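Local atomic coordinates of probable GTP-binding protein EngB (Pyrococcus horikoshii, PDB entry 2CXX), a protein that binds guanine nucleotides, GDP in this crystal, and is probably a magnesium-dependent GTPase needed for normal cell division and septation. Residues 76-90 with 114-128. Numbering follows the deposited sequence.
Sequences IEDNAKNIDVAVLVV and FYQFLRELDIPTIVA
Ile-76, on helix 62-79, packs its two methyl ends against Phe-114, Leu-121 and Ile-123. Its CD1 meets the Phe-114 ring at the edge, in plane, 3.6 Å from CZ, while Leu-118 CG sits over one face of that ring, offset toward the rim. With chi1 at -61°, Ile-76 CG2 is anti to the backbone N and packs 3.5 Å from Ile-123 CD1 and also against Leu-121 CD2, while CG1 carries CD1 to Phe-114. On the sheet face that carries Ala-86 and Leu-88, Ile-123 CG2 and Leu-118 CD1 close on the small Ala-86 CB, and Leu-88 spreads its two methyls, CD1 to the Phe-114 ring and CD2 to Tyr-115 CB. Strands 85-90 and 125-128 run parallel, 24° apart, joined by five backbone hydrogen bonds from Ala-86 N to Pro-124 O (2.9 Å) through Val-90 N to Ala-128 O (3.0 Å). At the start of strand 125-130, Thr-125 OG1 donates to Ile-123 O (2.9 Å) from above the carbonyl plane; a valine here would probably leave that carbonyl without this bond and the turn into the strand less firmly fixed. Outermost, Glu-77 CG lies at the edge of the Phe-117 ring. Strand 85-91, the helical connection ending in helix 110-120, and adjacent parallel strand 125-130 form a beta-alpha-beta crossover of the P-loop GTPase fold.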
loop_
_atom_site.group_PDB
_atom_site.type_symbol
_atom_site.label_atom_id
_atom_site.label_comp_id
_atom_site.label_asym_id
_atom_site.label_seq_id
_atom_site.Cartn_x
_atom_site.Cartn_y
_atom_site.Cartn_z
ATOM N N ILE A 76 -8.361 9.461 -5.480
ATOM C CA ILE A 76 -8.942 8.093 -5.613
ATOM C C ILE A 76 -10.474 8.121 -5.729
ATOM O O ILE A 76 -11.078 7.369 -6.514
ATOM C CB ILE A 76 -8.500 7.189 -4.417
ATOM C CG1 ILE A 76 -6.986 7.073 -4.423
ATOM C CG2 ILE A 76 -9.164 5.816 -4.512
ATOM C CD1 ILE A 76 -6.369 6.416 -3.163
ATOM N N GLU A 77 -11.115 9.000 -4.988
ATOM C CA GLU A 77 -12.571 9.114 -5.139
ATOM C C GLU A 77 -12.883 9.554 -6.566
ATOM O O GLU A 77 -13.745 8.967 -7.217
ATOM C CB GLU A 77 -13.138 10.179 -4.202
ATOM C CG GLU A 77 -13.353 9.674 -2.783
ATOM C CD GLU A 77 -13.773 10.788 -1.813
ATOM O OE1 GLU A 77 -14.297 10.426 -0.743
ATOM O OE2 GLU A 77 -13.592 12.000 -2.110
ATOM N N ASP A 78 -12.182 10.551 -7.071
ATOM C CA ASP A 78 -12.485 11.076 -8.426
ATOM C C ASP A 78 -12.152 10.167 -9.608
ATOM O O ASP A 78 -12.784 10.246 -10.678
ATOM C CB ASP A 78 -11.757 12.396 -8.669
ATOM C CG ASP A 78 -12.284 13.527 -7.842
ATOM O OD1 ASP A 78 -13.291 13.338 -7.160
ATOM O OD2 ASP A 78 -11.678 14.622 -7.897
ATOM N N ASN A 79 -11.148 9.339 -9.428
ATOM C CA ASN A 79 -10.689 8.433 -10.468
ATOM C C ASN A 79 -11.051 6.966 -10.197
ATOM O O ASN A 79 -10.593 6.075 -10.913
ATOM C CB ASN A 79 -9.189 8.553 -10.581
ATOM C CG ASN A 79 -8.745 9.868 -11.140
ATOM O OD1 ASN A 79 -8.686 10.047 -12.377
ATOM N ND2 ASN A 79 -8.426 10.817 -10.268
ATOM N N ALA A 80 -11.869 6.703 -9.180
ATOM C CA ALA A 80 -12.203 5.325 -8.822
ATOM C C ALA A 80 -12.657 4.465 -9.998
ATOM O O ALA A 80 -12.229 3.332 -10.111
ATOM C CB ALA A 80 -13.292 5.267 -7.696
ATOM N N LYS A 81 -13.519 4.997 -10.852
ATOM C CA LYS A 81 -13.980 4.198 -11.997
ATOM C C LYS A 81 -12.882 3.844 -12.984
ATOM O O LYS A 81 -13.086 2.982 -13.847
ATOM C CB LYS A 81 -15.075 4.939 -12.768
ATOM C CG LYS A 81 -16.302 5.269 -11.925
ATOM C CD LYS A 81 -16.911 3.971 -11.314
ATOM C CE LYS A 81 -18.397 4.174 -10.956
ATOM N NZ LYS A 81 -19.179 4.584 -12.195
ATOM N N ASN A 82 -11.729 4.505 -12.856
ATOM C CA ASN A 82 -10.610 4.270 -13.760
ATOM C C ASN A 82 -9.413 3.678 -13.069
ATOM O O ASN A 82 -8.288 3.754 -13.577
ATOM C CB ASN A 82 -10.226 5.579 -14.485
ATOM C CG ASN A 82 -11.291 5.994 -15.492
ATOM O OD1 ASN A 82 -11.842 5.155 -16.198
ATOM N ND2 ASN A 82 -11.616 7.285 -15.523
ATOM N N ILE A 83 -9.656 3.086 -11.893
ATOM C CA ILE A 83 -8.612 2.418 -11.158
ATOM C C ILE A 83 -8.951 0.929 -11.147
ATOM O O ILE A 83 -9.976 0.501 -10.587
ATOM C CB ILE A 83 -8.491 2.964 -9.722
ATOM C CG1 ILE A 83 -7.904 4.391 -9.762
ATOM C CG2 ILE A 83 -7.573 2.002 -8.918
ATOM C CD1 ILE A 83 -8.131 5.206 -8.478
ATOM N N ASP A 84 -8.110 0.118 -11.763
ATOM C CA ASP A 84 -8.425 -1.309 -11.811
ATOM C C ASP A 84 -8.101 -2.138 -10.580
ATOM O O ASP A 84 -8.784 -3.142 -10.295
ATOM C CB ASP A 84 -7.710 -1.924 -13.008
ATOM C CG ASP A 84 -8.145 -1.297 -14.311
ATOM O OD1 ASP A 84 -7.418 -0.412 -14.806
ATOM O OD2 ASP A 84 -9.264 -1.665 -14.813
ATOM N N VAL A 85 -7.013 -1.793 -9.916
ATOM C CA VAL A 85 -6.646 -2.496 -8.697
ATOM C C VAL A 85 -5.777 -1.588 -7.866
ATOM O O VAL A 85 -5.146 -0.704 -8.387
ATOM C CB VAL A 85 -5.910 -3.841 -9.041
ATOM C CG1 VAL A 85 -4.696 -3.542 -9.825
ATOM C CG2 VAL A 85 -5.602 -4.649 -7.727
ATOM N N ALA A 86 -5.774 -1.775 -6.545
ATOM C CA ALA A 86 -4.969 -0.995 -5.634
ATOM C C ALA A 86 -4.037 -1.929 -4.883
ATOM O O ALA A 86 -4.391 -3.057 -4.522
ATOM C CB ALA A 86 -5.895 -0.194 -4.579
ATOM N N VAL A 87 -2.798 -1.494 -4.696
ATOM C CA VAL A 87 -1.862 -2.259 -3.877
ATOM C C VAL A 87 -1.542 -1.410 -2.652
ATOM O O VAL A 87 -0.990 -0.308 -2.776
ATOM C CB VAL A 87 -0.549 -2.520 -4.585
ATOM C CG1 VAL A 87 0.435 -3.355 -3.638
ATOM C CG2 VAL A 87 -0.840 -3.326 -5.849
ATOM N N LEU A 88 -1.946 -1.884 -1.474
ATOM C CA LEU A 88 -1.608 -1.178 -0.259
ATOM C C LEU A 88 -0.380 -1.907 0.282
ATOM O O LEU A 88 -0.436 -3.093 0.601
ATOM C CB LEU A 88 -2.771 -1.249 0.776
ATOM C CG LEU A 88 -2.434 -0.871 2.231
ATOM C CD1 LEU A 88 -1.955 0.561 2.389
ATOM C CD2 LEU A 88 -3.673 -1.085 3.094
ATOM N N VAL A 89 0.727 -1.179 0.402
ATOM C CA VAL A 89 1.966 -1.745 0.948
ATOM C C VAL A 89 1.982 -1.494 2.435
ATOM O O VAL A 89 1.774 -0.384 2.839
ATOM C CB VAL A 89 3.155 -1.032 0.350
ATOM C CG1 VAL A 89 4.421 -1.789 0.678
ATOM C CG2 VAL A 89 2.974 -0.930 -1.191
ATOM N N VAL A 90 2.184 -2.532 3.250
ATOM C CA VAL A 90 2.303 -2.374 4.705
ATOM C C VAL A 90 3.593 -2.985 5.139
ATOM O O VAL A 90 4.171 -3.836 4.456
ATOM C CB VAL A 90 1.162 -3.014 5.514
ATOM C CG1 VAL A 90 -0.214 -2.426 4.986
ATOM C CG2 VAL A 90 1.199 -4.483 5.394
ATOM N N PHE A 114 -7.355 3.228 5.728
ATOM C CA PHE A 114 -7.228 3.239 4.269
ATOM C C PHE A 114 -7.753 1.997 3.553
ATOM O O PHE A 114 -8.414 2.108 2.513
ATOM C CB PHE A 114 -5.772 3.481 3.849
ATOM C CG PHE A 114 -5.639 3.842 2.418
ATOM C CD1 PHE A 114 -6.124 5.035 1.946
ATOM C CD2 PHE A 114 -5.058 2.946 1.536
ATOM C CE1 PHE A 114 -6.020 5.323 0.558
ATOM C CE2 PHE A 114 -4.945 3.217 0.161
ATOM C CZ PHE A 114 -5.440 4.418 -0.315
ATOM N N TYR A 115 -7.481 0.830 4.079
ATOM C CA TYR A 115 -8.010 -0.374 3.453
ATOM C C TYR A 115 -9.550 -0.315 3.493
ATOM O O TYR A 115 -10.254 -0.653 2.517
ATOM C CB TYR A 115 -7.521 -1.628 4.195
ATOM C CG TYR A 115 -7.950 -2.911 3.540
ATOM C CD1 TYR A 115 -9.178 -3.463 3.825
ATOM C CD2 TYR A 115 -7.154 -3.517 2.571
ATOM C CE1 TYR A 115 -9.657 -4.604 3.150
ATOM C CE2 TYR A 115 -7.600 -4.676 1.890
ATOM C CZ TYR A 115 -8.863 -5.197 2.202
ATOM O OH TYR A 115 -9.346 -6.345 1.632
ATOM N N GLN A 116 -10.110 0.174 4.592
ATOM C CA GLN A 116 -11.564 0.208 4.650
ATOM C C GLN A 116 -12.127 1.260 3.740
ATOM O O GLN A 116 -13.229 1.065 3.168
ATOM C CB GLN A 116 -12.049 0.391 6.085
ATOM C CG GLN A 116 -11.744 -0.858 6.922
ATOM C CD GLN A 116 -12.197 -0.748 8.384
ATOM O OE1 GLN A 116 -12.844 0.228 8.765
ATOM N NE2 GLN A 116 -11.885 -1.765 9.194
ATOM N N PHE A 117 -11.351 2.321 3.507
ATOM C CA PHE A 117 -11.790 3.361 2.594
ATOM C C PHE A 117 -11.851 2.763 1.163
ATOM O O PHE A 117 -12.847 2.954 0.432
ATOM C CB PHE A 117 -10.825 4.556 2.685
ATOM C CG PHE A 117 -10.873 5.502 1.494
ATOM C CD1 PHE A 117 -11.958 6.396 1.308
ATOM C CD2 PHE A 117 -9.828 5.525 0.576
ATOM C CE1 PHE A 117 -11.978 7.286 0.226
ATOM C CE2 PHE A 117 -9.824 6.390 -0.490
ATOM C CZ PHE A 117 -10.889 7.293 -0.690
ATOM N N LEU A 118 -10.811 2.044 0.760
ATOM C CA LEU A 118 -10.830 1.452 -0.575
ATOM C C LEU A 118 -12.025 0.510 -0.738
ATOM O O LEU A 118 -12.582 0.384 -1.856
ATOM C CB LEU A 118 -9.541 0.673 -0.845
ATOM C CG LEU A 118 -8.283 1.591 -0.904
ATOM C CD1 LEU A 118 -7.012 0.777 -0.944
ATOM C CD2 LEU A 118 -8.347 2.503 -2.177
ATOM N N ARG A 119 -12.414 -0.156 0.351
ATOM C CA ARG A 119 -13.554 -1.099 0.262
ATOM C C ARG A 119 -14.848 -0.332 0.041
ATOM O O ARG A 119 -15.684 -0.776 -0.743
ATOM C CB ARG A 119 -13.629 -1.979 1.528
ATOM C CG ARG A 119 -14.821 -3.051 1.543
ATOM C CD ARG A 119 -14.514 -4.205 0.563
ATOM N NE ARG A 119 -15.718 -4.973 0.177
ATOM C CZ ARG A 119 -15.952 -6.227 0.532
ATOM N NH1 ARG A 119 -15.080 -6.859 1.315
ATOM N NH2 ARG A 119 -17.006 -6.880 0.017
ATOM N N GLU A 120 -15.003 0.819 0.673
ATOM C CA GLU A 120 -16.191 1.670 0.442
ATOM C C GLU A 120 -16.229 2.113 -0.993
ATOM O O GLU A 120 -17.294 2.373 -1.505
ATOM C CB GLU A 120 -16.193 2.948 1.302
ATOM C CG GLU A 120 -16.459 2.705 2.768
ATOM C CD GLU A 120 -16.548 3.986 3.562
ATOM O OE1 GLU A 120 -16.700 5.072 2.940
ATOM O OE2 GLU A 120 -16.468 3.896 4.815
ATOM N N LEU A 121 -15.071 2.204 -1.640
ATOM C CA LEU A 121 -15.031 2.629 -3.048
ATOM C C LEU A 121 -15.079 1.502 -4.084
ATOM O O LEU A 121 -14.998 1.767 -5.275
ATOM C CB LEU A 121 -13.758 3.461 -3.285
ATOM C CG LEU A 121 -13.948 4.962 -3.038
ATOM C CD1 LEU A 121 -14.509 5.228 -1.655
ATOM C CD2 LEU A 121 -12.589 5.657 -3.190
ATOM N N ASP A 122 -15.196 0.275 -3.611
ATOM C CA ASP A 122 -15.297 -0.957 -4.419
ATOM C C ASP A 122 -14.052 -1.166 -5.270
ATOM O O ASP A 122 -14.104 -1.703 -6.367
ATOM C CB ASP A 122 -16.584 -0.991 -5.274
ATOM C CG ASP A 122 -17.859 -0.847 -4.434
ATOM O OD1 ASP A 122 -17.930 -1.367 -3.279
ATOM O OD2 ASP A 122 -18.846 -0.299 -4.954
ATOM N N ILE A 123 -12.898 -0.756 -4.734
ATOM C CA ILE A 123 -11.670 -0.959 -5.472
ATOM C C ILE A 123 -10.969 -2.227 -4.995
ATOM O O ILE A 123 -10.620 -2.318 -3.811
ATOM C CB ILE A 123 -10.730 0.257 -5.264
ATOM C CG1 ILE A 123 -11.332 1.465 -5.976
ATOM C CG2 ILE A 123 -9.297 -0.094 -5.775
ATOM C CD1 ILE A 123 -10.566 2.807 -5.683
ATOM N N PRO A 124 -10.783 -3.227 -5.879
ATOM C CA PRO A 124 -10.102 -4.474 -5.499
ATOM C C PRO A 124 -8.731 -4.069 -4.927
ATOM O O PRO A 124 -7.980 -3.282 -5.545
ATOM C CB PRO A 124 -9.916 -5.238 -6.821
ATOM C CG PRO A 124 -10.742 -4.539 -7.786
ATOM C CD PRO A 124 -10.925 -3.123 -7.347
ATOM N N THR A 125 -8.391 -4.616 -3.760
ATOM C CA THR A 125 -7.146 -4.235 -3.104
ATOM C C THR A 125 -6.293 -5.406 -2.708
ATOM O O THR A 125 -6.779 -6.355 -2.091
ATOM C CB THR A 125 -7.462 -3.413 -1.843
ATOM O OG1 THR A 125 -8.180 -2.231 -2.210
ATOM C CG2 THR A 125 -6.149 -3.003 -1.126
ATOM N N ILE A 126 -5.015 -5.353 -3.050
ATOM C CA ILE A 126 -4.077 -6.402 -2.629
ATOM C C ILE A 126 -3.209 -5.757 -1.554
ATOM O O ILE A 126 -2.839 -4.600 -1.675
ATOM C CB ILE A 126 -3.176 -6.872 -3.831
ATOM C CG1 ILE A 126 -4.031 -7.529 -4.889
ATOM C CG2 ILE A 126 -2.027 -7.755 -3.330
ATOM C CD1 ILE A 126 -3.359 -7.534 -6.279
ATOM N N VAL A 127 -2.972 -6.445 -0.443
ATOM C CA VAL A 127 -2.094 -5.908 0.574
ATOM C C VAL A 127 -0.746 -6.572 0.422
ATOM O O VAL A 127 -0.638 -7.783 0.632
ATOM C CB VAL A 127 -2.635 -6.216 2.007
ATOM C CG1 VAL A 127 -1.632 -5.717 3.087
ATOM C CG2 VAL A 127 -4.016 -5.576 2.169
ATOM N N ALA A 128 0.288 -5.799 0.072
ATOM C CA ALA A 128 1.654 -6.335 -0.031
ATOM C C ALA A 128 2.228 -6.253 1.404
ATOM O O ALA A 128 2.456 -5.169 1.914
ATOM C CB ALA A 128 2.506 -5.463 -0.976
#